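Local coordinates for protein CT398 (Chlamydia trachomatis, PDB 4ILO) that is of unknown function, but combines a long coiled-coil hairpin with a zinc ribbon, and may bind DNA or RNA, at residues K88-D91 against E92-L96; E106-T109 against L110-L114; L185-N188 against K189-R192; I207-T210 against P211-N215. All blocks are in the same frame, centred on the assembly; numbering follows the deposited sequence.

Interaction 1 (K88-D91 against E92-L96)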
loop_
_atom_site.group_PDB
_atom_site.type_symbol
_atom_site.label_atom_id
_atom_site.label_comp_id
_atom_site.label_asym_id
_atom_site.label_seq_id
_atom_site.Cartn_x
_atom_site.Cartn_y
_atom_site.Cartn_z
ATOM N N LYS A 88 -76.551 0.397 -3.965
ATOM C CA LYS A 88 -77.764 1.055 -4.413
ATOM C C LYS A 88 -77.818 2.528 -4.028
ATOM O O LYS A 88 -78.395 3.319 -4.766
ATOM C CB LYS A 88 -78.990 0.310 -3.860
ATOM C CG LYS A 88 -79.041 -1.160 -4.304
ATOM C CD LYS A 88 -79.036 -1.274 -5.846
ATOM C CE LYS A 88 -79.046 -2.735 -6.331
ATOM N NZ LYS A 88 -78.741 -2.808 -7.808
ATOM N N LYS A 89 -77.189 2.927 -2.932
ATOM C CA LYS A 89 -77.297 4.301 -2.475
ATOM C C LYS A 89 -76.198 5.173 -3.074
ATOM O O LYS A 89 -75.030 4.763 -3.173
ATOM C CB LYS A 89 -77.276 4.341 -0.948
ATOM C CG LYS A 89 -78.450 3.555 -0.328
ATOM C CD LYS A 89 -78.358 3.412 1.177
ATOM C CE LYS A 89 -79.521 2.568 1.719
ATOM N NZ LYS A 89 -79.449 2.399 3.194
ATOM N N MET A 90 -76.602 6.379 -3.492
ATOM C CA MET A 90 -75.699 7.331 -4.145
ATOM C C MET A 90 -74.495 7.659 -3.263
ATOM O O MET A 90 -73.363 7.688 -3.744
ATOM C CB MET A 90 -76.494 8.593 -4.511
ATOM C CG MET A 90 -75.991 9.499 -5.684
ATOM S SD MET A 90 -75.413 8.733 -7.236
ATOM C CE MET A 90 -76.538 7.354 -7.454
ATOM N N ASP A 91 -74.699 7.875 -1.967
ATOM C CA ASP A 91 -73.566 8.158 -1.076
ATOM C C ASP A 91 -72.525 7.017 -1.074
ATOM O O ASP A 91 -71.316 7.271 -1.074
ATOM C CB ASP A 91 -74.071 8.395 0.349
ATOM C CG ASP A 91 -74.457 9.856 0.619
ATOM O OD1 ASP A 91 -74.129 10.720 -0.218
ATOM O OD2 ASP A 91 -75.034 10.139 1.702
ATOM N N GLU A 92 -72.973 5.759 -1.009
ATOM C CA GLU A 92 -72.037 4.637 -1.060
ATOM C C GLU A 92 -71.389 4.530 -2.420
ATOM O O GLU A 92 -70.173 4.294 -2.524
ATOM C CB GLU A 92 -72.747 3.333 -0.730
ATOM C CG GLU A 92 -73.344 3.324 0.694
ATOM C CD GLU A 92 -74.375 2.207 0.900
ATOM O OE1 GLU A 92 -74.932 1.689 -0.104
ATOM O OE2 GLU A 92 -74.637 1.860 2.075
ATOM N N PHE A 93 -72.176 4.699 -3.486
ATOM C CA PHE A 93 -71.578 4.712 -4.810
ATOM C C PHE A 93 -70.450 5.736 -4.866
ATOM O O PHE A 93 -69.367 5.469 -5.391
ATOM C CB PHE A 93 -72.637 5.048 -5.860
ATOM C CG PHE A 93 -72.147 4.846 -7.262
ATOM C CD1 PHE A 93 -71.527 5.872 -7.938
ATOM C CD2 PHE A 93 -72.260 3.617 -7.874
ATOM C CE1 PHE A 93 -71.048 5.682 -9.225
ATOM C CE2 PHE A 93 -71.778 3.417 -9.155
ATOM C CZ PHE A 93 -71.166 4.455 -9.828
ATOM N N ASN A 94 -70.701 6.929 -4.338
ATOM C CA ASN A 94 -69.771 8.032 -4.496
ATOM C C ASN A 94 -68.529 7.796 -3.659
ATOM O O ASN A 94 -67.424 8.123 -4.091
ATOM C CB ASN A 94 -70.440 9.359 -4.076
ATOM C CG ASN A 94 -71.435 9.877 -5.151
ATOM O OD1 ASN A 94 -71.337 9.493 -6.317
ATOM N ND2 ASN A 94 -72.355 10.797 -4.758
ATOM N N ALA A 95 -68.703 7.236 -2.457
ATOM C CA ALA A 95 -67.570 6.961 -1.592
ATOM C C ALA A 95 -66.617 6.004 -2.287
ATOM O O ALA A 95 -65.408 6.247 -2.329
ATOM C CB ALA A 95 -68.065 6.368 -0.285
ATOM N N LEU A 96 -67.169 4.981 -2.948
ATOM C CA LEU A 96 -66.352 4.023 -3.684
ATOM C C LEU A 96 -65.664 4.662 -4.886
ATOM O O LEU A 96 -64.484 4.403 -5.142
ATOM C CB LEU A 96 -67.240 2.853 -4.101
ATOM C CG LEU A 96 -67.539 2.059 -2.804
ATOM C CD1 LEU A 96 -68.622 1.068 -2.992
ATOM C CD2 LEU A 96 -66.302 1.332 -2.384
HETATM O O HOH W 1 -76.674 -0.175 -1.479
HETATM O O HOH W 2 -72.030 11.782 -1.909
#

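Interaction 2 (E106-T109 against L110-L114)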
loop_
_atom_site.group_PDB
_atom_site.type_symbol
_atom_site.label_atom_id
_atom_site.label_comp_id
_atom_site.label_asym_id
_atom_site.label_seq_id
_atom_site.Cartn_x
_atom_site.Cartn_y
_atom_site.Cartn_z
ATOM N N GLU A 106 -52.403 6.674 -5.524
ATOM C CA GLU A 106 -51.309 6.146 -4.722
ATOM C C GLU A 106 -50.590 5.027 -5.482
ATOM O O GLU A 106 -49.356 4.952 -5.476
ATOM C CB GLU A 106 -51.858 5.604 -3.393
ATOM C CG GLU A 106 -50.796 4.970 -2.396
ATOM C CD GLU A 106 -49.674 5.966 -1.904
ATOM O OE1 GLU A 106 -49.862 7.213 -2.002
ATOM O OE2 GLU A 106 -48.596 5.497 -1.411
ATOM N N ARG A 107 -51.344 4.161 -6.156
ATOM C CA ARG A 107 -50.720 3.064 -6.878
ATOM C C ARG A 107 -49.822 3.615 -7.960
ATOM O O ARG A 107 -48.703 3.130 -8.155
ATOM C CB ARG A 107 -51.767 2.134 -7.501
ATOM C CG ARG A 107 -51.144 0.920 -8.183
ATOM C CD ARG A 107 -52.174 -0.097 -8.633
ATOM N NE ARG A 107 -53.169 0.503 -9.530
ATOM C CZ ARG A 107 -54.168 -0.139 -10.116
ATOM N NH1 ARG A 107 -54.359 -1.444 -9.926
ATOM N NH2 ARG A 107 -55.000 0.549 -10.890
ATOM N N ARG A 108 -50.312 4.630 -8.665
ATOM C CA ARG A 108 -49.547 5.282 -9.720
ATOM C C ARG A 108 -48.225 5.801 -9.171
ATOM O O ARG A 108 -47.172 5.616 -9.782
ATOM C CB ARG A 108 -50.349 6.430 -10.336
ATOM C CG ARG A 108 -49.627 7.160 -11.457
ATOM C CD ARG A 108 -50.452 8.326 -11.976
ATOM N NE ARG A 108 -51.424 7.904 -12.981
ATOM C CZ ARG A 108 -52.739 7.877 -12.784
ATOM N NH1 ARG A 108 -53.244 8.249 -11.616
ATOM N NH2 ARG A 108 -53.549 7.478 -13.755
ATOM N N THR A 109 -48.284 6.445 -8.011
ATOM C CA THR A 109 -47.081 6.917 -7.348
ATOM C C THR A 109 -46.127 5.785 -7.027
ATOM O O THR A 109 -44.914 5.926 -7.209
ATOM C CB THR A 109 -47.442 7.697 -6.096
ATOM O OG1 THR A 109 -48.256 8.812 -6.498
ATOM C CG2 THR A 109 -46.155 8.197 -5.443
ATOM N N LEU A 110 -46.642 4.664 -6.525
ATOM C CA LEU A 110 -45.756 3.553 -6.236
ATOM C C LEU A 110 -45.143 2.989 -7.513
ATOM O O LEU A 110 -43.983 2.559 -7.510
ATOM C CB LEU A 110 -46.494 2.471 -5.491
ATOM C CG LEU A 110 -46.958 3.054 -4.161
ATOM C CD1 LEU A 110 -47.899 2.023 -3.591
ATOM C CD2 LEU A 110 -45.749 3.358 -3.213
ATOM N N GLU A 111 -45.906 2.967 -8.602
ATOM C CA GLU A 111 -45.426 2.335 -9.821
ATOM C C GLU A 111 -44.289 3.133 -10.411
ATOM O O GLU A 111 -43.320 2.563 -10.922
ATOM C CB GLU A 111 -46.571 2.215 -10.813
ATOM C CG GLU A 111 -47.625 1.266 -10.294
ATOM C CD GLU A 111 -48.872 1.206 -11.157
ATOM O OE1 GLU A 111 -49.145 2.161 -11.903
ATOM O OE2 GLU A 111 -49.553 0.167 -11.136
ATOM N N HIS A 112 -44.387 4.458 -10.311
ATOM C CA HIS A 112 -43.343 5.334 -10.814
ATOM C C HIS A 112 -42.099 5.215 -9.949
ATOM O O HIS A 112 -40.973 5.197 -10.471
ATOM C CB HIS A 112 -43.871 6.777 -10.875
ATOM C CG HIS A 112 -44.759 7.024 -12.049
ATOM N ND1 HIS A 112 -44.359 6.757 -13.346
ATOM C CD2 HIS A 112 -46.015 7.511 -12.135
ATOM C CE1 HIS A 112 -45.341 7.046 -14.176
ATOM N NE2 HIS A 112 -46.356 7.514 -13.466
ATOM N N GLN A 113 -42.272 5.067 -8.630
ATOM C CA GLN A 113 -41.099 4.771 -7.807
ATOM C C GLN A 113 -40.516 3.413 -8.171
ATOM O O GLN A 113 -39.297 3.240 -8.181
ATOM C CB GLN A 113 -41.428 4.816 -6.301
ATOM C CG GLN A 113 -41.781 6.241 -5.793
ATOM C CD GLN A 113 -42.429 6.281 -4.392
ATOM O OE1 GLN A 113 -42.565 5.256 -3.710
ATOM N NE2 GLN A 113 -42.791 7.484 -3.951
ATOM N N LEU A 114 -41.358 2.414 -8.441
ATOM C CA LEU A 114 -40.794 1.101 -8.750
ATOM C C LEU A 114 -39.971 1.168 -10.039
ATOM O O LEU A 114 -38.883 0.598 -10.134
ATOM C CB LEU A 114 -41.898 0.066 -8.861
ATOM C CG LEU A 114 -41.553 -1.319 -9.373
ATOM C CD1 LEU A 114 -40.769 -2.043 -8.309
ATOM C CD2 LEU A 114 -42.786 -2.144 -9.748
#

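Interaction 3 (L185-N188 against K189-R192)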
loop_
_atom_site.group_PDB
_atom_site.type_symbol
_atom_site.label_atom_id
_atom_site.label_comp_id
_atom_site.label_asym_id
_atom_site.label_seq_id
_atom_site.Cartn_x
_atom_site.Cartn_y
_atom_site.Cartn_z
ATOM N N LEU A 185 29.575 5.569 13.891
ATOM C CA LEU A 185 29.667 6.430 12.708
ATOM C C LEU A 185 28.727 5.945 11.603
ATOM O O LEU A 185 27.997 6.745 10.998
ATOM C CB LEU A 185 31.122 6.466 12.197
ATOM C CG LEU A 185 32.100 7.335 13.006
ATOM C CD1 LEU A 185 33.472 7.254 12.403
ATOM C CD2 LEU A 185 31.582 8.827 13.076
ATOM N N LEU A 186 28.735 4.631 11.327
ATOM C CA LEU A 186 27.974 4.073 10.211
ATOM C C LEU A 186 26.485 4.231 10.451
ATOM O O LEU A 186 25.727 4.605 9.548
ATOM C CB LEU A 186 28.290 2.587 10.079
ATOM C CG LEU A 186 27.603 1.823 8.943
ATOM C CD1 LEU A 186 28.271 2.149 7.651
ATOM C CD2 LEU A 186 27.593 0.318 9.182
ATOM N N ASN A 187 26.045 3.923 11.666
ATOM C CA ASN A 187 24.648 4.131 12.011
ATOM C C ASN A 187 24.253 5.587 11.839
ATOM O O ASN A 187 23.127 5.881 11.442
ATOM C CB ASN A 187 24.403 3.622 13.433
ATOM C CG ASN A 187 24.275 2.106 13.475
ATOM O OD1 ASN A 187 23.807 1.490 12.504
ATOM N ND2 ASN A 187 24.689 1.497 14.581
ATOM N N ASN A 188 25.185 6.506 12.066
ATOM C CA ASN A 188 24.887 7.930 11.939
ATOM C C ASN A 188 24.819 8.368 10.461
ATOM O O ASN A 188 23.877 9.061 10.061
ATOM C CB ASN A 188 25.901 8.694 12.818
ATOM C CG ASN A 188 26.027 10.179 12.481
ATOM O OD1 ASN A 188 25.145 10.778 11.849
ATOM N ND2 ASN A 188 27.143 10.795 12.934
ATOM N N LYS A 189 25.762 7.929 9.616
ATOM C CA LYS A 189 25.910 8.462 8.263
ATOM C C LYS A 189 25.323 7.571 7.187
ATOM O O LYS A 189 24.970 8.066 6.113
ATOM C CB LYS A 189 27.395 8.640 7.922
ATOM C CG LYS A 189 28.250 9.308 8.983
ATOM C CD LYS A 189 27.973 10.784 9.025
ATOM C CE LYS A 189 29.127 11.500 9.665
ATOM N NZ LYS A 189 28.819 12.930 9.694
ATOM N N LYS A 190 25.279 6.256 7.404
ATOM C CA LYS A 190 24.697 5.324 6.431
ATOM C C LYS A 190 25.487 5.282 5.123
ATOM O O LYS A 190 24.929 5.038 4.051
ATOM C CB LYS A 190 23.202 5.625 6.178
ATOM C CG LYS A 190 22.215 4.747 6.991
ATOM C CD LYS A 190 21.979 5.261 8.408
ATOM C CE LYS A 190 21.058 4.338 9.220
ATOM N NZ LYS A 190 21.678 3.009 9.550
ATOM N N ASP A 191 26.794 5.493 5.188
ATOM C CA ASP A 191 27.665 5.363 4.024
ATOM C C ASP A 191 29.093 5.199 4.555
ATOM O O ASP A 191 29.296 4.995 5.758
ATOM C CB ASP A 191 27.460 6.514 3.023
ATOM C CG ASP A 191 27.928 7.867 3.560
ATOM O OD1 ASP A 191 28.563 7.909 4.636
ATOM O OD2 ASP A 191 27.669 8.903 2.910
ATOM N N ARG A 192 30.086 5.269 3.675
ATOM C CA ARG A 192 31.441 4.908 4.103
ATOM C C ARG A 192 31.919 5.898 5.145
ATOM O O ARG A 192 31.922 7.112 4.907
ATOM C CB ARG A 192 32.409 4.828 2.928
ATOM C CG ARG A 192 32.206 3.532 2.151
ATOM C CD ARG A 192 33.115 3.361 0.901
ATOM N NE ARG A 192 32.729 2.155 0.156
ATOM C CZ ARG A 192 31.701 2.080 -0.705
ATOM N NH1 ARG A 192 30.941 3.137 -0.995
ATOM N NH2 ARG A 192 31.437 0.936 -1.319
HETATM O O HOH W 3 25.868 13.490 11.185
#

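Interaction 4 (I207-T210 against P211-N215)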
loop_
_atom_site.group_PDB
_atom_site.type_symbol
_atom_site.label_atom_id
_atom_site.label_comp_id
_atom_site.label_asym_id
_atom_site.label_seq_id
_atom_site.Cartn_x
_atom_site.Cartn_y
_atom_site.Cartn_z
ATOM N N ILE A 207 35.978 18.283 2.641
ATOM C CA ILE A 207 36.602 19.444 3.260
ATOM C C ILE A 207 38.107 19.170 3.422
ATOM O O ILE A 207 38.517 18.077 3.847
ATOM C CB ILE A 207 35.876 19.800 4.577
ATOM C CG1 ILE A 207 34.402 20.180 4.238
ATOM C CG2 ILE A 207 36.594 20.923 5.349
ATOM C CD1 ILE A 207 33.550 20.692 5.416
ATOM N N ALA A 208 38.934 20.134 2.999
ATOM C CA ALA A 208 40.388 19.955 3.014
ATOM C C ALA A 208 40.944 19.872 4.438
ATOM O O ALA A 208 40.493 20.568 5.358
ATOM C CB ALA A 208 41.073 21.113 2.285
ATOM N N LEU A 209 41.939 19.017 4.624
ATOM C CA LEU A 209 42.606 18.953 5.913
ATOM C C LEU A 209 43.672 20.033 5.993
ATOM O O LEU A 209 44.289 20.411 4.983
ATOM C CB LEU A 209 43.292 17.611 6.084
ATOM C CG LEU A 209 42.472 16.338 6.233
ATOM C CD1 LEU A 209 41.529 16.016 5.010
ATOM C CD2 LEU A 209 43.501 15.252 6.416
ATOM N N THR A 210 43.881 20.546 7.200
ATOM C CA THR A 210 45.073 21.347 7.419
ATOM C C THR A 210 46.301 20.451 7.221
ATOM O O THR A 210 46.248 19.239 7.466
ATOM C CB THR A 210 45.081 21.939 8.836
ATOM O OG1 THR A 210 45.301 20.896 9.784
ATOM C CG2 THR A 210 43.759 22.673 9.163
ATOM N N PRO A 211 47.419 21.012 6.760
ATOM C CA PRO A 211 48.636 20.179 6.609
ATOM C C PRO A 211 49.053 19.470 7.892
ATOM O O PRO A 211 49.530 18.327 7.858
ATOM C CB PRO A 211 49.689 21.182 6.126
ATOM C CG PRO A 211 49.174 22.527 6.594
ATOM C CD PRO A 211 47.673 22.440 6.510
ATOM N N GLN A 212 48.879 20.117 9.036
ATOM C CA GLN A 212 49.159 19.445 10.296
ATOM C C GLN A 212 48.334 18.169 10.439
ATOM O O GLN A 212 48.857 17.119 10.849
ATOM C CB GLN A 212 48.846 20.398 11.440
ATOM C CG GLN A 212 48.426 19.650 12.674
ATOM C CD GLN A 212 48.472 20.504 13.915
ATOM O OE1 GLN A 212 47.607 21.366 14.124
ATOM N NE2 GLN A 212 49.493 20.272 14.751
ATOM N N HIS A 213 47.030 18.245 10.099
ATOM C CA HIS A 213 46.141 17.103 10.264
ATOM C C HIS A 213 46.521 15.982 9.307
ATOM O O HIS A 213 46.482 14.801 9.671
ATOM C CB HIS A 213 44.683 17.541 10.072
ATOM C CG HIS A 213 43.703 16.688 10.814
ATOM N ND1 HIS A 213 43.632 16.663 12.192
ATOM C CD2 HIS A 213 42.792 15.787 10.374
ATOM C CE1 HIS A 213 42.701 15.806 12.570
ATOM N NE2 HIS A 213 42.175 15.260 11.486
ATOM N N GLU A 214 46.911 16.326 8.084
ATOM C CA GLU A 214 47.415 15.307 7.175
ATOM C C GLU A 214 48.654 14.623 7.756
ATOM O O GLU A 214 48.752 13.388 7.746
ATOM C CB GLU A 214 47.712 15.926 5.809
ATOM C CG GLU A 214 48.382 14.956 4.871
ATOM C CD GLU A 214 48.443 15.457 3.431
ATOM O OE1 GLU A 214 48.122 16.654 3.163
ATOM O OE2 GLU A 214 48.822 14.632 2.571
ATOM N N ASN A 215 49.600 15.406 8.290
ATOM C CA ASN A 215 50.741 14.812 8.978
ATOM C C ASN A 215 50.282 13.767 9.989
ATOM O O ASN A 215 50.782 12.635 10.001
ATOM C CB ASN A 215 51.605 15.894 9.636
ATOM C CG ASN A 215 52.408 16.707 8.608
ATOM O OD1 ASN A 215 52.769 16.196 7.544
ATOM N ND2 ASN A 215 52.680 17.978 8.922
#

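Interaction 1 (K88-D91 against E92-L96)
The E92 carboxylate sits against the aliphatic part of K89, its OE1 3.6 Å from K89 CB, with K89 CD about equally far from both carboxylate oxygens. K89 NZ stops 5.0 Å from E92 OE2, so the opposite charges do not meet as an ion pair, though they probably still attract. The N94 amide crosses M90, with M90 CG 4.0 Å from N94 ND2 and the carbonyl oxygen of M90 close to the amide carbon. At the edge of the F93 ring, in its plane, lies N94 OD1. The ring itself is carried across to Q84 and V87 because F93 CG stands opposite the backbone N (chi1 -170°), where an aromatic side chain can cover the end of helix 2-86 and the turn.

Two waters bridge polar groups of the two segments. One accepts from K88 N at 2.6 Å and donates to E92 OE1 at 2.9 Å, which ties the last loop residues to the first turn. Another donates to D91 OD1 and accepts from N94 ND2, holding that amide beside the aspartate. Acidic D91 and E92 suit this first turn, where they would offset the positive end of the helix dipole.

The backbone starts its regular ladder here: F93 N donates to K89 O over 2.9 Å, almost straight at 172°, followed by N94 N to M90 O and A95 N to D91 O. K89 is the N-cap. The whole is the start of the second long helix at the hairpin tip, just past the turn from helix 2-86, as expected of an antiparallel helical hairpin.

Interaction 2 (E106-T109 against L110-L114)
R107 and E111, one helical turn apart, meet mainly through carbon: E111 OE2 lies 3.4 Å from R107 CG and approaches CD. R107 runs extended through chi2 before it bends at chi3 (57°), which carries its guanidinium past the carboxylate. The two planes are only 12° apart, yet the oxygen lies well out of the guanidinium plane, so R107 NE and E111 OE2, 4.0 Å apart, form a long salt bridge of charges alone. The two terminal nitrogens have other partners, NH2 bonding to N104 and NH1 to S74 of helix 2-86.

This is the outer part of a coiled-coil hairpin, toward its tip. Buried L110 packs on I70 and I73 of helix 2-86, a place suited to a branched aliphatic chain, and its CG sits 3.3 Å from E106 O. E106, bent at chi2, brings OE2 to 4.0 Å from L110 CD2.

R108 and H112, polar residues suited to the outer side, lie side by side, R108 CG 3.7 Å from H112 CD2, with guanidinium and ring planes 28° apart. T109 sets its methyl opposite the backbone N, where CG2 reaches Q113 NE2 at 3.7 Å, while OG1 bonds to K105 O in the preceding turn. Four helical bonds run beneath, from L110 N to E106 O through Q113 N to T109 O.

Interaction 3 (L185-N188 against K189-R192)
K189 lays its CD and CE alongside the N188 amide, CE 3.9 Å from N188 ND2, the two side chains pointing the same way. A bend at chi2 (-75°) turns the lysine chain into this position, and its CG comes 3.3 Å from L185 O on the way. A water joins the ends: it donates to N188 OD1 at 2.9 Å and accepts a weak bond from K189 NZ. The ammonium also bonds to C229 O, the main-chain oxygen of a zinc-binding cysteine, and the K189 side chain comes to about 7 Å from the metal at its nearest atom, so this long basic side chain links the helix end to the ribbon.

Helix 176-189 finishes here. K189 N still donates to L185 O, and K190 N donates to L186 O over 2.7 Å, after which K190 turns to positive phi (65°), unusual for a lysine. This pairing of a C' residue in the left-handed helical region with an i-to-i-4 bond is that of an alpha-L C-cap.

K190 folds back on the last turn, bent at chi2 and again at chi4, and sets CD 3.3 Å from N187 O. Its NZ approaches N187 OD1 only to 3.9 Å. L186 is buried, touching D18 of helix 2-86, and its CD1 reaches D191 O at 3.6 Å. Beyond the cap, D191 forms a salt bridge with R231 of the ribbon and R192 one with E16 of helix 2-86.

Interaction 4 (I207-T210 against P211-N215)
I207-T210 is extended, T210 still at phi/psi -64° and 149°, and P211 then enters helical geometry, so the chain turns sharply into the helix at one residue. The helix is begun by T210 O, which accepts from E214 N at 3.1 Å, and N215 N bonds to P211 O one step later. P211 suits the first helical position: it has no N-H to satisfy and its ring fixes phi near the helical value.

T210 is the N-cap. Its OG1 stands between the backbone N and the carbonyl carbon (chi1 70°), turned toward the first turn, and accepts from H213 N over 3.2 Å. That bond gives a first-turn amide a side-chain acceptor, the classic N-cap role to which threonine is suited. T210 OG1 also lies 3.4 Å from H213 CB.

L209, the residue before the cap, crosses H213 at about a right angle. Its CD2 comes to the edge of the imidazole, near the ring plane, 4.1 Å from H213 CD2, and also packs 3.9 Å from E214 N, so that the leucine lays a nonpolar cover over the first turn.

Among its surroundings, H213 NE2 bonds to F225 O of strand 224-225, and buried E214 forms a salt bridge with R200. The L209 backbone bonds to R200, just ahead of strand 201-202, and the L209 side chain, about 7 Å from the zinc, touches the Cys4 site; E214 also rests on W235, just past strand 232-234.

From the N terminus, helix 2-86 leads to the hairpin tip, where interaction 1 starts helix 90-171; interaction 2 lies further along the same helix, their centres about 27 Å apart. The chain then runs back to the other end of the molecule, where interaction 3 ends helix 176-189, its centre about 100 Å from that of interaction 1. Interaction 4 follows in the zinc ribbon. Each contact is local, between residues up to about one helical turn apart, and closes no long loop; all four stand in series, none nesting or crossing. Interactions 1 and 2 face helix 2-86. Interactions 3 and 4 both lie near the zinc site: interaction 3 joins coiled coil to ribbon, and interaction 4 builds the ribbon's own helix onto its strands.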